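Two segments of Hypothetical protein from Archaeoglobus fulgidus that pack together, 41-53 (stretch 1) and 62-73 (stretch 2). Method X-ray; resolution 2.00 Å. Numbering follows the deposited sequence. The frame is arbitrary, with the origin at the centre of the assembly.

Stretch 1 (41-53) SAIGAVRSAVIGY
Stretch 2 62-73: VKKELMEPLEIL

Antiparallel pairing is carried first by the backbone, and this contact illustrates the principle with two short ladders whose register slips by one residue between them. In the longer ladder, strand 48-53 runs against 62-66 at 151°, with narrow pairs and wide pairs alternating. Ala49 N donates to Leu66 O (2.9 Å) and Leu66 N returns to Ala49 O (3.0 Å); Ile51 N reaches Lys64 O at 3.0 Å, while Lys64 N meets Ile51 O at 2.7 Å; Tyr53 N to Val62 O and Val62 N to Tyr53 O are both 2.8 Å. Beyond the slip, Val46 N bonds Leu70 O (2.8 Å), Leu70 N bonds Val46 O (2.9 Å), and Ile72 N donates to Gly44 O (2.7 Å).

The break lies where Arg47 (phi/psi -89/-20) turns the first chain and Met67, a selenomethionine (-107/54), leaves the second strand. Beside it, Pro69 CA approaches Val46 O at 3.3 Å, a CA-H...O contact.

The two glycines answer different demands: unusual backbone angles at Gly44, close approach at Gly52. Gly44, at 139/-142, would jam a CB against the preceding carbonyl; at extended Gly52, an ideal CB would lie 2.8 Å from Val62 O, a clash, and the CA atoms of Gly52 and Lys63 approach to 3.7 Å.

Packing follows the alternation of side chains along each strand. In the longer ladder, Ala49, Ile51 and Tyr53 share a face with Leu66, Lys64 and Val62, and Val50, Lys63 and Glu65 point to the other; in the shorter, Val46 shares one with Leu70 and Ile72, and Ala45 and Glu71 take the other. Val46 (chi1 m) places CG1 3.8 Å from CG1 of Ile72 (m, t), and Ile51 (p, t) brings CD1 to 4.2 Å from CD1 of Leu66 (m, t). At the end, Tyr53 (chi1 p, chi2 83°) lays its ring face under Val62 (chi1 t), whose CB sits 3.8 Å from the Tyr53 ring centroid, 15° off the normal.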

# COMPACT_ATOMS: atom_id res chain seq x y z
N SER A 41 2.59 -2.11 6.57
CA SER A 41 1.67 -1.12 6.02
C SER A 41 1.11 -0.29 7.17
O SER A 41 0.91 -0.80 8.27
CB SER A 41 0.54 -1.82 5.28
OG SER A 41 -0.32 -0.87 4.70
N ALA A 42 0.85 0.99 6.93
CA ALA A 42 0.30 1.84 7.98
C ALA A 42 -0.38 3.08 7.44
O ALA A 42 -0.14 3.50 6.31
CB ALA A 42 1.41 2.25 8.96
N ILE A 43 -1.26 3.66 8.26
CA ILE A 43 -1.95 4.89 7.91
C ILE A 43 -2.10 5.67 9.20
O ILE A 43 -1.88 5.13 10.28
CB ILE A 43 -3.36 4.66 7.30
CG1 ILE A 43 -4.26 3.91 8.29
CG2 ILE A 43 -3.25 3.91 5.98
CD1 ILE A 43 -5.73 3.87 7.85
N GLY A 44 -2.48 6.94 9.10
CA GLY A 44 -2.63 7.74 10.30
C GLY A 44 -2.08 9.13 10.07
O GLY A 44 -2.23 9.68 8.99
N ALA A 45 -1.44 9.70 11.08
CA ALA A 45 -0.87 11.03 10.96
C ALA A 45 0.36 11.17 11.84
O ALA A 45 0.50 10.47 12.84
CB ALA A 45 -1.91 12.08 11.34
N VAL A 46 1.25 12.08 11.45
CA VAL A 46 2.49 12.33 12.18
C VAL A 46 2.62 13.82 12.50
O VAL A 46 2.03 14.66 11.81
CB VAL A 46 3.72 11.90 11.36
CG1 VAL A 46 3.64 10.42 11.01
CG2 VAL A 46 3.81 12.72 10.09
N ARG A 47 3.39 14.13 13.52
CA ARG A 47 3.62 15.52 13.93
C ARG A 47 4.81 16.12 13.19
O ARG A 47 4.95 17.34 13.10
CB ARG A 47 3.87 15.57 15.44
CG ARG A 47 2.80 14.84 16.27
CD ARG A 47 3.00 15.12 17.75
NE ARG A 47 2.79 16.54 18.07
CZ ARG A 47 3.36 17.16 19.10
NH1 ARG A 47 4.17 16.50 19.91
NH2 ARG A 47 3.11 18.45 19.30
N SER A 48 5.67 15.26 12.66
CA SER A 48 6.83 15.72 11.91
C SER A 48 7.51 14.50 11.30
O SER A 48 7.13 13.37 11.59
CB SER A 48 7.82 16.43 12.82
OG SER A 48 8.36 15.53 13.77
N ALA A 49 8.53 14.73 10.48
CA ALA A 49 9.19 13.60 9.87
C ALA A 49 10.46 13.97 9.14
O ALA A 49 10.75 15.14 8.91
CB ALA A 49 8.23 12.92 8.89
N VAL A 50 11.22 12.94 8.79
CA VAL A 50 12.44 13.10 8.02
C VAL A 50 12.38 12.05 6.93
O VAL A 50 12.34 10.85 7.21
CB VAL A 50 13.71 12.89 8.87
CG1 VAL A 50 14.95 12.99 7.97
CG2 VAL A 50 13.79 13.95 9.98
N ILE A 51 12.34 12.50 5.68
CA ILE A 51 12.28 11.60 4.54
C ILE A 51 13.47 11.92 3.64
O ILE A 51 14.32 12.74 3.99
CB ILE A 51 10.99 11.81 3.72
CG1 ILE A 51 10.95 13.23 3.15
CG2 ILE A 51 9.77 11.56 4.61
CD1 ILE A 51 9.83 13.47 2.17
N GLY A 52 13.54 11.28 2.49
CA GLY A 52 14.65 11.56 1.60
C GLY A 52 14.59 10.78 0.32
O GLY A 52 13.82 9.83 0.20
N TYR A 53 15.40 11.18 -0.65
CA TYR A 53 15.43 10.47 -1.91
C TYR A 53 16.88 10.07 -2.18
O TYR A 53 17.81 10.72 -1.69
CB TYR A 53 14.85 11.34 -3.03
CG TYR A 53 15.62 12.59 -3.35
CD1 TYR A 53 16.73 12.55 -4.19
CD2 TYR A 53 15.21 13.83 -2.85
CE1 TYR A 53 17.41 13.72 -4.54
CE2 TYR A 53 15.89 15.00 -3.19
CZ TYR A 53 16.98 14.93 -4.04
OH TYR A 53 17.63 16.09 -4.41
N VAL A 62 19.50 11.96 0.13
CA VAL A 62 19.32 13.40 0.24
C VAL A 62 18.03 13.53 1.04
O VAL A 62 16.95 13.24 0.53
CB VAL A 62 19.13 14.04 -1.14
CG1 VAL A 62 18.89 15.53 -0.99
CG2 VAL A 62 20.35 13.78 -2.01
N LYS A 63 18.14 13.95 2.30
CA LYS A 63 16.97 14.05 3.15
C LYS A 63 16.27 15.40 3.19
O LYS A 63 16.85 16.44 2.88
CB LYS A 63 17.32 13.60 4.57
CG LYS A 63 18.49 14.33 5.21
CD LYS A 63 18.75 13.82 6.63
CE LYS A 63 19.10 12.34 6.63
NZ LYS A 63 19.28 11.80 8.01
N LYS A 64 15.00 15.34 3.58
CA LYS A 64 14.17 16.52 3.69
C LYS A 64 13.49 16.49 5.06
O LYS A 64 12.97 15.45 5.48
CB LYS A 64 13.11 16.54 2.59
CG LYS A 64 12.23 17.79 2.62
CD LYS A 64 11.21 17.80 1.49
CE LYS A 64 10.44 19.10 1.50
NZ LYS A 64 11.38 20.26 1.54
N GLU A 65 13.53 17.61 5.76
CA GLU A 65 12.92 17.71 7.07
C GLU A 65 11.57 18.35 6.92
O GLU A 65 11.40 19.29 6.15
CB GLU A 65 13.78 18.56 8.01
CG GLU A 65 15.00 17.83 8.55
CD GLU A 65 15.89 18.74 9.37
OE1 GLU A 65 16.71 19.47 8.77
OE2 GLU A 65 15.75 18.75 10.61
N LEU A 66 10.60 17.83 7.67
CA LEU A 66 9.24 18.35 7.65
C LEU A 66 8.80 18.52 9.09
O LEU A 66 8.55 17.53 9.78
CB LEU A 66 8.32 17.36 6.94
CG LEU A 66 8.55 17.15 5.45
CD1 LEU A 66 7.82 15.90 5.00
CD2 LEU A 66 8.06 18.38 4.66
N MSE A 67 8.73 19.76 9.55
CA MSE A 67 8.32 20.04 10.91
C MSE A 67 6.92 20.63 10.94
O MSE A 67 6.68 21.71 11.49
CB MSE A 67 9.33 20.97 11.59
CG MSE A 67 10.69 20.30 11.84
SE MSE A 67 12.04 21.46 12.64
CE MSE A 67 11.42 21.43 14.47
N GLU A 68 5.99 19.91 10.32
CA GLU A 68 4.59 20.30 10.26
C GLU A 68 3.77 19.03 10.30
O GLU A 68 4.16 18.01 9.71
CB GLU A 68 4.26 21.06 8.96
CG GLU A 68 2.75 21.22 8.73
CD GLU A 68 2.39 21.83 7.39
OE1 GLU A 68 2.95 21.39 6.37
OE2 GLU A 68 1.52 22.74 7.37
N PRO A 69 2.64 19.05 11.01
CA PRO A 69 1.78 17.87 11.11
C PRO A 69 1.40 17.44 9.69
O PRO A 69 1.08 18.27 8.86
CB PRO A 69 0.58 18.40 11.88
CG PRO A 69 1.21 19.39 12.81
CD PRO A 69 2.16 20.13 11.89
N LEU A 70 1.45 16.14 9.43
CA LEU A 70 1.12 15.61 8.11
C LEU A 70 0.35 14.30 8.23
O LEU A 70 0.52 13.56 9.20
CB LEU A 70 2.40 15.37 7.31
CG LEU A 70 2.86 16.35 6.21
CD1 LEU A 70 2.34 17.74 6.47
CD2 LEU A 70 4.38 16.34 6.15
N GLU A 71 -0.50 14.03 7.25
CA GLU A 71 -1.26 12.79 7.24
C GLU A 71 -0.37 11.72 6.61
O GLU A 71 0.42 12.02 5.71
CB GLU A 71 -2.50 12.91 6.36
CG GLU A 71 -3.56 13.88 6.85
CD GLU A 71 -4.48 13.25 7.86
OE1 GLU A 71 -5.05 12.18 7.54
OE2 GLU A 71 -4.62 13.81 8.96
N ILE A 72 -0.47 10.49 7.09
CA ILE A 72 0.29 9.41 6.49
C ILE A 72 -0.65 8.98 5.37
O ILE A 72 -1.63 8.27 5.61
CB ILE A 72 0.48 8.22 7.44
CG1 ILE A 72 1.27 8.66 8.68
CG2 ILE A 72 1.23 7.11 6.72
CD1 ILE A 72 1.42 7.55 9.71
N LEU A 73 -0.37 9.44 4.16
CA LEU A 73 -1.22 9.12 3.02
C LEU A 73 -0.97 7.71 2.53
O LEU A 73 -1.85 7.07 1.95
CB LEU A 73 -0.96 10.13 1.91
CG LEU A 73 -1.13 11.58 2.37
CD1 LEU A 73 -0.85 12.53 1.22
CD2 LEU A 73 -2.55 11.79 2.90